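Local coordinates for protein thiazoline oxidase/subtilisin-like protease (PDB 4H6X) that probably cleaves a patellamide precursor peptide as a subtilisin-like maturation protease and, as one of a transamidating family, joins its ends into a ring, at residues T34-D39 against R133-P138; D39-Y44 against V54-P59; T114-G119 against A276-T281; S123-I128 against L258-C263; A168-C173 against I283-M288. One frame throughout, in Å; residues are numbered along the deposited sequence.

Contact 1. Residues T34-D39 against R133-P138; sequences TIVIID and RVINMP
Two neighbouring parallel strands at the heart of the subtilisin-like alpha/beta fold, 34-39 and 133-138, meet here, their axes 4.7 Å apart. Ile35 N gives to Arg133 O and Ile35 O takes from Ile135 N; two residues further on, Ile37 N binds Ile135 O at 2.8 Å and Ile37 O receives Met137 N. On one face the Arg133 chain, extended from CG to NE, lies beside Thr34 and turns NH1 onto Thr34 OG1 at 2.8 Å, a bent bond (139°) with the oxygen near the guanidinium plane. Beyond it Thr34 CG2 rests 3.9 Å from Ile135 CD1, and Val36 CG1 meets the methyl CE of Met137 at 4.0 Å, brought back by a bend at chi3 (-60°). On the other face Ile37 CD1 presses on Val134 CG1 at 3.7 Å, while Asn136 OD1, hydrogen-bonded to Thr114 OG1, lies 3.7 Å from Ile37 CB, and Asn136 ND2 bonds Tyr44 OH. Asp39, its OD2 bonded to His109, is placed with it and Ser274 as in the catalytic triad of subtilases and is probably its acid. Helix 101-118 covers the Ile35 and Ile37 face, helix 154-165 the Val36 and Met137 face, and strands 53-56 and 170-173 flank the pair.

Contact 2. Residues D39-Y44 against V54-P59; sequences DGDPDY and VSKVFP
The loop 41-44 runs roughly against the direction of 54-58, 146° apart, and Asp41 CA and Lys56 CA are 8.3 Å apart, so side chains bridge the gap. Lys56 is the main bridge. Its chain, extended beyond CG, slides past the Tyr44 ring and sets CE over the ring centre, 3.7 Å from the centroid, a CH-pi contact. Val54 CG2 covers the opposite face, offset toward the rim, so the ring is clamped between two aliphatic groups while Tyr44 OH takes a hydrogen bond from Asn136 ND2. At its end Lys56 NZ makes a salt bridge to Asp41 OD1 at 2.6 Å, on the syn side of the carboxylate. It also binds Pro42 O at 2.9 Å, and a water that NZ donates to at 3.0 Å accepts from Tyr44 N. Asp41 OD2 lies near the plane of the Phe58 ring, 3.8 Å from CE1. A methionine in place of Lys56 would probably leave the Asp41 carboxylate without its counter-charge and Pro42 O without this donor. With three oxygen partners and a cation-pi contact to Tyr44, the ammonium is likely to stay charged, pinning the loop that follows the triad-like Asp39 to the edge strand.

Contact 3. Residues T114-G119 against A276-T281; sequences TSTIVG and AAPVMT
Thr116 OG1, hydrogen-bonded to His112 O within its own helix, sits at the seam between helices 101-118 and 273-293, the pair that in the subtilase fold would carry the triad-like His109 and Ser274. They run nearly parallel here, crossing at -26° with segment axes 8.5 Å apart, and the nearest pair of CA atoms is Ile117 and Pro278, 6.0 Å apart. Pro278 offers its CB to this gap. That atom is shared by Ile117 CG1 at 3.7 Å and Thr116 CG2 at 3.8 Å, the isoleucine crossing the ring at about a right angle. The same Ile117 CG1 packs against Pro278 O at 3.6 Å, a van der Waals contact. Since the proline N carries no hydrogen, it makes no bond to the turn before, and the helix is kinked at this point. In Thr116 a chi1 of -67° sets OG1 beside the backbone N, which leaves CG2 anti to that N and facing the seam. Both helices lie against the central sheet, Ile117 on Ile35 and Ile37, Thr281 on Ile35 and His172. The last touch of the seam is methyl to methyl, Ile117 CD1 against Thr281 CG2 at 3.7 Å.

Contact 4. Residues S123-I128 against L258-C263; sequences SPVFGI and LGAQPC
A loop that leads from helix 101-118 back into the central parallel sheet, 123-128, packs here against the end of the short strand 257-259, half of a two-stranded antiparallel hairpin with 268-270. Val125 carries the contact, and it meets mostly backbone. Its CG1, anti to the backbone N (chi1 -175°), reaches Leu258 O at 3.9 Å and lies equally near Gly259 CA. The other methyl, CG2, rests on the peptide link that follows, 3.6 Å from both Gly259 C and Ala260 N, with Ala260 CB a little farther off at 4.3 Å. Gly259 has no side chain, and the valine comes close to its main chain: the CA atoms of Val125 and Gly259 are 5.7 Å apart. In return Leu258 sends CD2 over to Pro124 O, 3.6 Å away, toward the more exposed border of the contact. The loop is shaped by an ST turn in which Ser123 OG accepts from Val125 N at 3.1 Å, a bent bond of 139° at the hydrogen. Next to the contact, Ser115 of helix 101-118 touches Val125 and takes a hydrogen bond from Ala260 N through OG, while the backbone of Gly127 is bonded to Gly119. An alanine in place of Val125 would probably leave a gap over the Gly259-Ala260 peptide, where CG2 sits, and beside Leu258 O and Gly259 CA, where CG1 does. The direct touches between the segments are van der Waals, and the polar link runs through Ser115, so the peptide N of Ala260 finds its hydrogen-bond acceptor in helix 101-118.

Contact 5. Residues A168-C173 against I283-M288; sequences ANIIHC and ISALLM
Ile170 of the central parallel sheet drives its CD1 into the side of helix 273-293, the helix whose first turn holds Ser274, the probable nucleophile of the subtilase fold. Strand 170-173 and helix 283-288 run antiparallel, 178° between their directions, with axes 10.4 Å apart, so side chains have to fill the space between them. The tight part lies around Ile170. CG1 lies beside the backbone N (chi1 -55°), anti to the carbonyl carbon, and CD1 beyond it comes down on the helix backbone, 3.5 Å from Ala285 N. The small neighbours there let it in: Ala285 CB is 3.8 Å from CD1 and Ser284 CB 3.9 Å, the serine having turned its OG to Met280 O one turn back. Met288 crosses the isoleucine obliquely, its chain extended beyond CG, and lays both SD and CE at 3.7 Å from Ile170 CG1. Toward Asn169 the packing is looser and less buried. Only CB of that residue approaches the helix by its side chain, at 4.0 Å from Met288 SD, while its amide ND2 makes a weak bond to Gln32 O. Strand 34-39 lies beside 170-173 in the sheet, with Ala285 also resting on Ile35, and helix 300-309 packs on Ser284 and Met288. At the Asn169 end the methyl CE of Met288 finishes 3.9 Å from the backbone oxygen Asn169 O.

Contact 1 is the sheet core to which contacts 2 and 5 attach on either side: strand 53-56 borders 133-138, and 170-173 borders 34-39. Contacts 3 and 5 share helix 273-293, and contact 3 also reaches the sheet through Ile35 and Ile37. Contact 4 lies farther out, nested along the chain inside the loop that contact 3 closes and joined to it by Thr116 O with Ile128 N. Chemistry follows place: backbone bonds rule in contact 1, van der Waals touches, partly onto backbone atoms, in the buried contacts 3, 4 and 5, and charge with a clamped ring in the surface contact 2. Asn136 ties contacts 1, 2 and 3 through Tyr44 and Thr114.

Contact 1. Residues T34-D39 against R133-P138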
# COMPACT_ATOMS: atom_id res chain seq x y z
N THR A 34 11.96 -0.94 5.93
CA THR A 34 11.90 -0.22 4.66
C THR A 34 10.83 -0.80 3.74
O THR A 34 10.87 -2.00 3.44
CB THR A 34 13.27 -0.23 3.94
OG1 THR A 34 14.21 0.47 4.76
CG2 THR A 34 13.17 0.45 2.54
N ILE A 35 9.89 0.04 3.32
CA ILE A 35 8.87 -0.34 2.35
C ILE A 35 9.21 0.35 1.04
O ILE A 35 9.38 1.56 1.01
CB ILE A 35 7.45 0.12 2.80
CG1 ILE A 35 7.08 -0.47 4.19
CG2 ILE A 35 6.39 -0.24 1.75
CD1 ILE A 35 6.19 0.45 5.02
N VAL A 36 9.34 -0.43 -0.03
CA VAL A 36 9.56 0.15 -1.36
C VAL A 36 8.26 0.05 -2.13
O VAL A 36 7.70 -1.04 -2.29
CB VAL A 36 10.72 -0.52 -2.13
CG1 VAL A 36 10.89 0.12 -3.51
CG2 VAL A 36 12.03 -0.40 -1.35
N ILE A 37 7.79 1.19 -2.62
CA ILE A 37 6.52 1.27 -3.31
C ILE A 37 6.76 1.45 -4.81
O ILE A 37 7.28 2.49 -5.26
CB ILE A 37 5.66 2.43 -2.76
CG1 ILE A 37 5.37 2.21 -1.27
CG2 ILE A 37 4.36 2.59 -3.55
CD1 ILE A 37 4.67 3.40 -0.60
N ILE A 38 6.40 0.41 -5.55
CA ILE A 38 6.49 0.42 -7.00
C ILE A 38 5.14 0.88 -7.54
O ILE A 38 4.15 0.11 -7.58
CB ILE A 38 6.93 -0.97 -7.55
CG1 ILE A 38 8.30 -1.34 -6.96
CG2 ILE A 38 6.91 -0.97 -9.08
CD1 ILE A 38 8.78 -2.75 -7.32
N ASP A 39 5.09 2.14 -7.96
CA ASP A 39 3.82 2.77 -8.34
C ASP A 39 4.18 4.03 -9.12
O ASP A 39 5.29 4.12 -9.66
CB ASP A 39 3.00 3.09 -7.07
CG ASP A 39 1.50 3.30 -7.34
OD1 ASP A 39 1.11 3.71 -8.46
OD2 ASP A 39 0.71 3.10 -6.40
N ARG A 133 10.31 3.57 7.24
CA ARG A 133 11.02 4.22 6.14
C ARG A 133 10.34 3.81 4.83
O ARG A 133 10.08 2.63 4.60
CB ARG A 133 12.49 3.79 6.14
CG ARG A 133 13.38 4.43 5.06
CD ARG A 133 14.84 4.12 5.34
NE ARG A 133 15.70 4.44 4.21
CZ ARG A 133 16.23 3.54 3.38
NH1 ARG A 133 16.01 2.24 3.56
NH2 ARG A 133 17.00 3.93 2.38
N VAL A 134 10.03 4.80 3.99
CA VAL A 134 9.38 4.50 2.72
C VAL A 134 10.21 5.04 1.57
O VAL A 134 10.63 6.21 1.60
CB VAL A 134 7.95 5.07 2.65
CG1 VAL A 134 7.43 5.02 1.22
CG2 VAL A 134 7.02 4.31 3.59
N ILE A 135 10.46 4.18 0.58
CA ILE A 135 11.06 4.59 -0.70
C ILE A 135 10.03 4.42 -1.80
O ILE A 135 9.55 3.31 -2.05
CB ILE A 135 12.32 3.76 -1.04
CG1 ILE A 135 13.42 3.99 0.01
CG2 ILE A 135 12.83 4.09 -2.47
CD1 ILE A 135 14.60 3.02 -0.08
N ASN A 136 9.66 5.53 -2.44
CA ASN A 136 8.87 5.47 -3.66
C ASN A 136 9.78 5.25 -4.86
O ASN A 136 10.78 5.95 -5.03
CB ASN A 136 8.05 6.75 -3.82
CG ASN A 136 6.80 6.76 -2.95
OD1 ASN A 136 5.79 6.12 -3.28
ND2 ASN A 136 6.84 7.50 -1.87
N MET A 137 9.43 4.28 -5.70
CA MET A 137 10.15 4.07 -6.96
C MET A 137 9.18 4.34 -8.12
O MET A 137 8.53 3.40 -8.62
CB MET A 137 10.72 2.65 -7.03
CG MET A 137 11.64 2.41 -8.22
SD MET A 137 12.10 0.67 -8.44
CE MET A 137 12.92 0.36 -6.89
N PRO A 138 9.05 5.61 -8.54
CA PRO A 138 7.99 5.95 -9.50
C PRO A 138 8.20 5.33 -10.87
O PRO A 138 9.33 5.26 -11.34
CB PRO A 138 8.09 7.48 -9.62
CG PRO A 138 8.74 7.91 -8.34
CD PRO A 138 9.76 6.81 -8.07

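Contact 2. Residues D39-Y44 against V54-P59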
# COMPACT_ATOMS: atom_id res chain seq x y z
N ASP A 39 5.09 2.14 -7.96
CA ASP A 39 3.82 2.77 -8.34
C ASP A 39 4.18 4.03 -9.12
O ASP A 39 5.29 4.12 -9.66
CB ASP A 39 3.00 3.09 -7.07
CG ASP A 39 1.50 3.30 -7.34
OD1 ASP A 39 1.11 3.71 -8.46
OD2 ASP A 39 0.71 3.10 -6.40
N GLY A 40 3.27 5.00 -9.18
CA GLY A 40 3.56 6.30 -9.81
C GLY A 40 4.39 7.23 -8.94
O GLY A 40 5.01 6.80 -7.95
N ASP A 41 4.39 8.50 -9.31
CA ASP A 41 5.18 9.52 -8.65
C ASP A 41 4.29 10.35 -7.71
O ASP A 41 3.46 11.13 -8.18
CB ASP A 41 5.83 10.43 -9.72
CG ASP A 41 6.84 11.39 -9.15
OD1 ASP A 41 7.12 11.34 -7.94
OD2 ASP A 41 7.38 12.22 -9.91
N PRO A 42 4.45 10.17 -6.39
CA PRO A 42 3.62 10.84 -5.40
C PRO A 42 4.07 12.28 -5.15
O PRO A 42 5.20 12.66 -5.50
CB PRO A 42 3.87 10.00 -4.14
CG PRO A 42 5.28 9.60 -4.27
CD PRO A 42 5.48 9.33 -5.75
N ASP A 43 3.19 13.05 -4.53
CA ASP A 43 3.40 14.49 -4.34
C ASP A 43 3.91 14.72 -2.93
O ASP A 43 3.14 14.72 -1.98
CB ASP A 43 2.09 15.23 -4.62
CG ASP A 43 2.19 16.75 -4.43
OD1 ASP A 43 3.27 17.27 -4.09
OD2 ASP A 43 1.15 17.41 -4.62
N TYR A 44 5.22 14.92 -2.79
CA TYR A 44 5.86 15.10 -1.48
C TYR A 44 5.68 16.49 -0.86
O TYR A 44 6.22 16.73 0.22
CB TYR A 44 7.36 14.81 -1.59
CG TYR A 44 7.74 13.36 -1.54
CD1 TYR A 44 6.78 12.34 -1.57
CD2 TYR A 44 9.08 12.98 -1.49
CE1 TYR A 44 7.14 11.00 -1.53
CE2 TYR A 44 9.45 11.65 -1.45
CZ TYR A 44 8.47 10.67 -1.48
OH TYR A 44 8.85 9.33 -1.45
N VAL A 54 10.23 9.57 3.92
CA VAL A 54 9.99 9.21 2.51
C VAL A 54 11.12 9.70 1.61
O VAL A 54 11.68 10.77 1.84
CB VAL A 54 8.65 9.76 1.97
CG1 VAL A 54 7.47 9.02 2.59
CG2 VAL A 54 8.52 11.27 2.18
N SER A 55 11.44 8.94 0.57
CA SER A 55 12.37 9.42 -0.47
C SER A 55 12.06 8.72 -1.78
O SER A 55 11.49 7.62 -1.78
CB SER A 55 13.81 9.16 -0.06
OG SER A 55 14.02 7.77 0.06
N LYS A 56 12.43 9.35 -2.89
CA LYS A 56 12.21 8.77 -4.22
C LYS A 56 13.49 8.23 -4.82
O LYS A 56 14.53 8.89 -4.78
CB LYS A 56 11.61 9.79 -5.19
CG LYS A 56 10.26 10.34 -4.78
CD LYS A 56 9.75 11.33 -5.80
CE LYS A 56 8.66 12.21 -5.20
NZ LYS A 56 7.99 13.05 -6.23
N VAL A 57 13.41 7.03 -5.38
CA VAL A 57 14.47 6.49 -6.21
C VAL A 57 13.84 6.17 -7.56
O VAL A 57 13.07 5.21 -7.67
CB VAL A 57 15.13 5.24 -5.56
CG1 VAL A 57 16.12 4.59 -6.52
CG2 VAL A 57 15.84 5.62 -4.26
N PHE A 58 14.14 6.99 -8.56
CA PHE A 58 13.62 6.81 -9.92
C PHE A 58 14.44 5.75 -10.62
O PHE A 58 15.66 5.82 -10.59
CB PHE A 58 13.67 8.12 -10.73
CG PHE A 58 12.72 9.17 -10.23
CD1 PHE A 58 11.46 9.29 -10.79
CD2 PHE A 58 13.09 10.02 -9.21
CE1 PHE A 58 10.57 10.25 -10.32
CE2 PHE A 58 12.21 10.98 -8.73
CZ PHE A 58 10.95 11.09 -9.29
N PRO A 59 13.78 4.77 -11.27
CA PRO A 59 14.53 3.75 -12.01
C PRO A 59 15.45 4.46 -13.01
O PRO A 59 14.97 5.24 -13.84
CB PRO A 59 13.43 2.97 -12.75
CG PRO A 59 12.20 3.20 -11.93
CD PRO A 59 12.33 4.60 -11.41
O HOH W 1 6.98 15.54 -4.94

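Contact 3. Residues T114-G119 against A276-T281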
# COMPACT_ATOMS: atom_id res chain seq x y z
N THR A 114 0.68 5.77 -0.92
CA THR A 114 1.78 6.16 -0.05
C THR A 114 1.27 6.80 1.25
O THR A 114 1.77 6.50 2.34
CB THR A 114 2.78 7.08 -0.78
OG1 THR A 114 3.23 6.43 -1.98
CG2 THR A 114 3.97 7.40 0.09
N SER A 115 0.26 7.67 1.13
CA SER A 115 -0.35 8.30 2.31
C SER A 115 -1.04 7.27 3.22
O SER A 115 -1.00 7.39 4.45
CB SER A 115 -1.34 9.41 1.89
OG SER A 115 -2.53 8.87 1.30
N THR A 116 -1.65 6.25 2.62
CA THR A 116 -2.28 5.16 3.40
C THR A 116 -1.27 4.41 4.26
O THR A 116 -1.57 3.96 5.38
CB THR A 116 -3.03 4.18 2.46
OG1 THR A 116 -4.14 4.86 1.87
CG2 THR A 116 -3.55 2.95 3.22
N ILE A 117 -0.06 4.27 3.73
CA ILE A 117 0.98 3.54 4.41
C ILE A 117 1.67 4.44 5.44
O ILE A 117 1.93 4.01 6.57
CB ILE A 117 1.98 2.92 3.40
CG1 ILE A 117 1.28 1.82 2.58
CG2 ILE A 117 3.20 2.38 4.13
CD1 ILE A 117 2.03 1.35 1.34
N VAL A 118 1.99 5.66 5.04
CA VAL A 118 2.93 6.45 5.84
C VAL A 118 2.50 7.87 6.23
O VAL A 118 3.26 8.60 6.87
CB VAL A 118 4.33 6.47 5.18
CG1 VAL A 118 4.43 7.55 4.10
CG2 VAL A 118 5.43 6.64 6.22
N GLY A 119 1.29 8.26 5.85
CA GLY A 119 0.81 9.59 6.22
C GLY A 119 0.94 9.84 7.72
O GLY A 119 0.63 8.97 8.53
N ALA A 276 -7.00 -1.73 -0.79
CA ALA A 276 -6.86 -2.68 0.31
C ALA A 276 -5.42 -3.15 0.52
O ALA A 276 -5.00 -3.33 1.65
CB ALA A 276 -7.79 -3.87 0.11
N ALA A 277 -4.67 -3.35 -0.56
CA ALA A 277 -3.24 -3.79 -0.46
C ALA A 277 -2.35 -2.92 0.43
O ALA A 277 -1.63 -3.46 1.25
CB ALA A 277 -2.61 -3.96 -1.86
N PRO A 278 -2.40 -1.57 0.29
CA PRO A 278 -1.54 -0.77 1.17
C PRO A 278 -1.89 -0.90 2.64
O PRO A 278 -1.00 -0.75 3.48
CB PRO A 278 -1.77 0.69 0.72
CG PRO A 278 -2.86 0.66 -0.29
CD PRO A 278 -3.07 -0.75 -0.74
N VAL A 279 -3.15 -1.16 2.96
CA VAL A 279 -3.54 -1.40 4.36
C VAL A 279 -2.72 -2.61 4.89
O VAL A 279 -2.15 -2.55 5.97
CB VAL A 279 -5.07 -1.61 4.51
CG1 VAL A 279 -5.44 -1.94 5.95
CG2 VAL A 279 -5.85 -0.37 4.07
N MET A 280 -2.63 -3.68 4.09
CA MET A 280 -1.91 -4.90 4.49
C MET A 280 -0.40 -4.70 4.50
O MET A 280 0.30 -5.28 5.33
CB MET A 280 -2.29 -6.08 3.58
CG MET A 280 -3.72 -6.58 3.79
SD MET A 280 -4.06 -7.03 5.51
CE MET A 280 -4.84 -5.53 6.07
N THR A 281 0.10 -3.88 3.58
CA THR A 281 1.50 -3.50 3.61
C THR A 281 1.81 -2.77 4.93
O THR A 281 2.83 -3.05 5.57
CB THR A 281 1.87 -2.66 2.37
OG1 THR A 281 1.92 -3.51 1.21
CG2 THR A 281 3.22 -1.99 2.54

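Contact 4. Residues S123-I128 against L258-C263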
# COMPACT_ATOMS: atom_id res chain seq x y z
N SER A 123 -2.26 14.84 10.41
CA SER A 123 -2.34 15.41 9.07
C SER A 123 -3.69 15.02 8.47
O SER A 123 -4.46 14.32 9.12
CB SER A 123 -1.17 14.90 8.22
OG SER A 123 -1.49 13.66 7.60
N PRO A 124 -3.99 15.46 7.24
CA PRO A 124 -5.25 15.03 6.61
C PRO A 124 -5.30 13.52 6.34
O PRO A 124 -6.39 12.94 6.23
CB PRO A 124 -5.27 15.80 5.28
CG PRO A 124 -4.30 16.92 5.45
CD PRO A 124 -3.25 16.40 6.38
N VAL A 125 -4.13 12.88 6.25
CA VAL A 125 -4.08 11.42 6.10
C VAL A 125 -3.11 10.77 7.09
O VAL A 125 -1.89 10.93 7.00
CB VAL A 125 -3.74 10.97 4.66
CG1 VAL A 125 -3.84 9.45 4.54
CG2 VAL A 125 -4.68 11.61 3.66
N PHE A 126 -3.68 10.04 8.04
CA PHE A 126 -2.91 9.30 9.03
C PHE A 126 -2.76 7.86 8.51
O PHE A 126 -3.74 7.13 8.43
CB PHE A 126 -3.65 9.36 10.37
CG PHE A 126 -3.11 8.45 11.44
CD1 PHE A 126 -1.76 8.12 11.51
CD2 PHE A 126 -3.98 7.94 12.43
CE1 PHE A 126 -1.28 7.29 12.51
CE2 PHE A 126 -3.50 7.12 13.44
CZ PHE A 126 -2.15 6.79 13.47
N GLY A 127 -1.54 7.49 8.13
CA GLY A 127 -1.30 6.17 7.56
C GLY A 127 -1.18 5.08 8.62
O GLY A 127 -1.12 5.36 9.80
N ILE A 128 -1.14 3.83 8.17
CA ILE A 128 -1.03 2.67 9.07
C ILE A 128 0.32 2.66 9.79
O ILE A 128 0.40 2.34 10.98
CB ILE A 128 -1.27 1.35 8.30
CG1 ILE A 128 -2.68 1.35 7.69
CG2 ILE A 128 -1.06 0.14 9.20
CD1 ILE A 128 -3.83 1.31 8.69
N LEU A 258 -9.52 6.43 2.87
CA LEU A 258 -9.09 7.82 2.86
C LEU A 258 -7.60 7.93 2.54
O LEU A 258 -6.77 7.32 3.21
CB LEU A 258 -9.34 8.47 4.23
CG LEU A 258 -9.07 9.98 4.33
CD1 LEU A 258 -10.13 10.75 3.56
CD2 LEU A 258 -9.01 10.45 5.79
N GLY A 259 -7.27 8.75 1.55
CA GLY A 259 -5.89 9.03 1.24
C GLY A 259 -5.72 10.32 0.48
O GLY A 259 -6.71 10.99 0.11
N ALA A 260 -4.46 10.66 0.23
CA ALA A 260 -4.11 11.91 -0.44
C ALA A 260 -4.24 11.86 -1.97
O ALA A 260 -4.17 10.78 -2.58
CB ALA A 260 -2.71 12.33 -0.04
N GLN A 261 -4.42 13.04 -2.57
CA GLN A 261 -4.42 13.22 -4.01
C GLN A 261 -3.47 14.39 -4.33
O GLN A 261 -3.33 15.31 -3.52
CB GLN A 261 -5.84 13.44 -4.54
CG GLN A 261 -6.49 14.76 -4.11
CD GLN A 261 -8.01 14.78 -4.25
OE1 GLN A 261 -8.70 15.26 -3.36
NE2 GLN A 261 -8.52 14.28 -5.36
N PRO A 262 -2.81 14.35 -5.50
CA PRO A 262 -1.77 15.35 -5.82
C PRO A 262 -2.27 16.80 -5.78
O PRO A 262 -3.43 17.06 -6.12
CB PRO A 262 -1.36 15.01 -7.27
CG PRO A 262 -1.91 13.66 -7.56
CD PRO A 262 -3.00 13.36 -6.58
N CYS A 263 -1.38 17.70 -5.37
CA CYS A 263 -1.54 19.16 -5.51
C CYS A 263 -2.58 19.81 -4.61
O CYS A 263 -2.91 20.98 -4.78
CB CYS A 263 -1.82 19.54 -6.96
SG CYS A 263 -0.53 19.05 -8.11

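Contact 5. Residues A168-C173 against I283-M288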
# COMPACT_ATOMS: atom_id res chain seq x y z
N ALA A 168 14.75 -3.08 0.77
CA ALA A 168 13.35 -3.36 1.04
C ALA A 168 13.23 -4.54 2.00
O ALA A 168 13.91 -5.56 1.82
CB ALA A 168 12.60 -3.68 -0.25
N ASN A 169 12.38 -4.35 3.01
CA ASN A 169 11.81 -5.43 3.80
C ASN A 169 10.48 -5.85 3.18
O ASN A 169 10.10 -7.03 3.24
CB ASN A 169 11.59 -4.95 5.24
CG ASN A 169 12.91 -4.75 5.99
OD1 ASN A 169 13.64 -5.70 6.24
ND2 ASN A 169 13.23 -3.51 6.31
N ILE A 170 9.78 -4.87 2.61
CA ILE A 170 8.50 -5.09 1.94
C ILE A 170 8.56 -4.33 0.62
O ILE A 170 8.98 -3.19 0.59
CB ILE A 170 7.31 -4.57 2.76
CG1 ILE A 170 7.29 -5.20 4.17
CG2 ILE A 170 5.97 -4.84 2.04
CD1 ILE A 170 6.17 -4.67 5.07
N ILE A 171 8.14 -5.00 -0.45
CA ILE A 171 7.96 -4.37 -1.75
C ILE A 171 6.46 -4.39 -2.05
O ILE A 171 5.84 -5.46 -2.15
CB ILE A 171 8.72 -5.12 -2.86
CG1 ILE A 171 10.22 -5.19 -2.54
CG2 ILE A 171 8.46 -4.46 -4.22
CD1 ILE A 171 11.06 -6.11 -3.44
N HIS A 172 5.88 -3.19 -2.16
CA HIS A 172 4.49 -3.03 -2.54
C HIS A 172 4.37 -2.78 -4.05
O HIS A 172 4.85 -1.74 -4.55
CB HIS A 172 3.87 -1.86 -1.76
CG HIS A 172 2.39 -1.74 -1.93
ND1 HIS A 172 1.82 -1.05 -2.98
CD2 HIS A 172 1.37 -2.22 -1.20
CE1 HIS A 172 0.50 -1.12 -2.88
NE2 HIS A 172 0.20 -1.84 -1.82
N CYS A 173 3.76 -3.73 -4.77
CA CYS A 173 3.57 -3.61 -6.23
C CYS A 173 2.11 -3.41 -6.59
O CYS A 173 1.27 -4.23 -6.21
CB CYS A 173 4.02 -4.87 -6.99
SG CYS A 173 5.48 -5.74 -6.41
N ILE A 283 0.10 -2.94 7.82
CA ILE A 283 -0.06 -3.89 8.94
C ILE A 283 1.19 -4.78 9.02
O ILE A 283 1.78 -4.93 10.09
CB ILE A 283 -1.37 -4.71 8.82
CG1 ILE A 283 -2.58 -3.76 9.00
CG2 ILE A 283 -1.40 -5.85 9.84
CD1 ILE A 283 -3.94 -4.40 8.86
N SER A 284 1.59 -5.32 7.87
CA SER A 284 2.78 -6.15 7.79
C SER A 284 4.01 -5.42 8.29
O SER A 284 4.82 -6.00 9.01
CB SER A 284 3.00 -6.64 6.35
OG SER A 284 1.91 -7.46 5.93
N ALA A 285 4.15 -4.15 7.93
CA ALA A 285 5.28 -3.35 8.42
C ALA A 285 5.23 -3.10 9.94
O ALA A 285 6.27 -3.11 10.62
CB ALA A 285 5.35 -2.03 7.68
N LEU A 286 4.04 -2.84 10.46
CA LEU A 286 3.87 -2.74 11.91
C LEU A 286 4.30 -4.04 12.62
O LEU A 286 4.98 -4.00 13.66
CB LEU A 286 2.42 -2.38 12.26
CG LEU A 286 1.87 -0.98 11.93
CD1 LEU A 286 0.47 -0.82 12.50
CD2 LEU A 286 2.76 0.16 12.42
N LEU A 287 3.92 -5.19 12.07
CA LEU A 287 4.25 -6.48 12.70
C LEU A 287 5.75 -6.73 12.65
O LEU A 287 6.33 -7.21 13.63
CB LEU A 287 3.47 -7.63 12.07
CG LEU A 287 1.95 -7.60 12.25
CD1 LEU A 287 1.27 -8.64 11.36
CD2 LEU A 287 1.53 -7.78 13.72
N MET A 288 6.38 -6.38 11.53
CA MET A 288 7.83 -6.40 11.42
C MET A 288 8.49 -5.40 12.38
O MET A 288 9.53 -5.69 12.95
CB MET A 288 8.29 -6.10 9.98
CG MET A 288 7.90 -7.13 8.93
SD MET A 288 8.60 -6.65 7.33
CE MET A 288 8.08 -8.07 6.36